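Local coordinates for ParM protein (Staphylococcus aureus, PDB 3JS6), which probably forms dynamic actin-like filaments that segregate plasmid DNA, as a nucleotide-binding member of the actin ATPase superfamily, at residues F11-G14 with F15-K19. Residues are numbered along the deposited sequence; the frame is centred on the assembly and turned at random.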
loop_
_atom_site.group_PDB
_atom_site.type_symbol
_atom_site.label_atom_id
_atom_site.label_comp_id
_atom_site.label_asym_id
_atom_site.label_seq_id
_atom_site.Cartn_x
_atom_site.Cartn_y
_atom_site.Cartn_z
ATOM N N PHE A 11 4.072 0.065 2.449
ATOM C CA PHE A 11 3.900 -0.806 3.606
ATOM C C PHE A 11 2.584 -0.459 4.291
ATOM O O PHE A 11 2.555 0.239 5.294
ATOM C CB PHE A 11 5.068 -0.636 4.575
ATOM C CG PHE A 11 6.398 -1.005 3.977
ATOM C CD1 PHE A 11 7.213 -0.036 3.391
ATOM C CD2 PHE A 11 6.813 -2.333 3.963
ATOM C CE1 PHE A 11 8.435 -0.390 2.793
ATOM C CE2 PHE A 11 8.037 -2.702 3.364
ATOM C CZ PHE A 11 8.842 -1.722 2.778
ATOM N N GLY A 12 1.495 -0.959 3.732
ATOM C CA GLY A 12 0.190 -0.636 4.267
ATOM C C GLY A 12 -0.420 -1.543 5.307
ATOM O O GLY A 12 0.225 -2.438 5.879
ATOM N N ASN A 13 -1.693 -1.249 5.553
ATOM C CA ASN A 13 -2.545 -1.967 6.483
ATOM C C ASN A 13 -2.058 -3.387 6.738
ATOM O O ASN A 13 -1.202 -3.625 7.593
ATOM C CB ASN A 13 -3.970 -1.999 5.910
ATOM C CG ASN A 13 -3.990 -1.902 4.378
ATOM O OD1 ASN A 13 -3.220 -2.585 3.684
ATOM N ND2 ASN A 13 -4.876 -1.054 3.849
ATOM N N GLY A 14 -2.617 -4.324 5.984
ATOM C CA GLY A 14 -2.244 -5.714 6.125
ATOM C C GLY A 14 -1.479 -6.270 4.938
ATOM O O GLY A 14 -1.181 -7.460 4.914
ATOM N N PHE A 15 -1.143 -5.422 3.965
ATOM C CA PHE A 15 -0.420 -5.883 2.777
ATOM C C PHE A 15 0.729 -4.956 2.390
ATOM O O PHE A 15 0.639 -3.744 2.562
ATOM C CB PHE A 15 -1.358 -5.952 1.575
ATOM C CG PHE A 15 -2.394 -7.022 1.666
ATOM C CD1 PHE A 15 -2.119 -8.307 1.220
ATOM C CD2 PHE A 15 -3.648 -6.745 2.196
ATOM C CE1 PHE A 15 -3.080 -9.310 1.298
ATOM C CE2 PHE A 15 -4.617 -7.739 2.281
ATOM C CZ PHE A 15 -4.332 -9.026 1.830
ATOM N N VAL A 16 1.794 -5.537 1.848
ATOM C CA VAL A 16 2.932 -4.748 1.378
ATOM C C VAL A 16 2.867 -4.827 -0.141
ATOM O O VAL A 16 2.738 -5.924 -0.695
ATOM C CB VAL A 16 4.274 -5.348 1.844
ATOM C CG1 VAL A 16 5.427 -4.622 1.171
ATOM C CG2 VAL A 16 4.398 -5.232 3.354
ATOM N N LYS A 17 2.927 -3.683 -0.812
ATOM C CA LYS A 17 2.893 -3.661 -2.276
ATOM C C LYS A 17 4.282 -3.186 -2.725
ATOM O O LYS A 17 4.857 -2.301 -2.106
ATOM C CB LYS A 17 1.842 -2.662 -2.797
ATOM C CG LYS A 17 0.389 -3.192 -2.827
ATOM C CD LYS A 17 -0.216 -3.315 -1.452
ATOM C CE LYS A 17 -0.267 -1.984 -0.723
ATOM N NZ LYS A 17 -1.044 -2.117 0.563
ATOM N N GLY A 18 4.791 -3.775 -3.799
ATOM C CA GLY A 18 6.087 -3.395 -4.315
ATOM C C GLY A 18 6.125 -3.374 -5.833
ATOM O O GLY A 18 5.422 -4.128 -6.502
ATOM N N LYS A 19 6.950 -2.502 -6.403
ATOM C CA LYS A 19 7.046 -2.474 -7.861
ATOM C C LYS A 19 8.440 -2.029 -8.282
ATOM O O LYS A 19 9.012 -1.120 -7.685
ATOM C CB LYS A 19 5.982 -1.527 -8.442
ATOM C CG LYS A 19 5.919 -1.465 -9.968
ATOM C CD LYS A 19 4.761 -0.590 -10.445
ATOM C CE LYS A 19 4.614 -0.659 -11.972
ATOM N NZ LYS A 19 5.688 0.102 -12.674
#
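G12 donates its backbone N-H to the carbonyl oxygen of F15, with G12 N 3.1 Å from F15 O, and the N-H...O angle of 130° marks that bond as weak. K17, from the same strand as F15, supplies a second donor: K17 NZ is also 3.1 Å from F15 O but stands above the carbonyl plane, 59° out of it. The lysine chain is bent at its second and third torsions, which brings NZ back over the turn. K17 NZ is 3.8 Å from N13 OD1 and the two are not hydrogen-bonded; the ammonium also makes a long, weak ion pair with D10. N13 is poorly ordered, so the weak bond from G14 N to its OD1 is tentative.

The backbone pairing identifies the motif. F11 and V16 form an antiparallel, non-hydrogen-bonded pair with CA atoms 4.6 Å apart, closing the hairpin between strands 4-11 and 15-20 in the N-terminal part of the chain. In actin-family ATPases the first hairpin, with its D-x-G-x-G-type loop, is the phosphate 1 element; D10-G14 matches that pattern, consistent with a nucleotide-phosphate role, although this structure is the apo form.

Apolar contact falls on the sheet face that F11 and V16 share. Their side chains run alongside each other, with F11 CD2 3.8 Å from V16 CG2. That CG2 branch approaches the ring obliquely, while V16 CG1 lies 3.9 Å from F11 CE2. Helix 90-104 packs against both residues, and F92 meets the F11 ring edge-to-face.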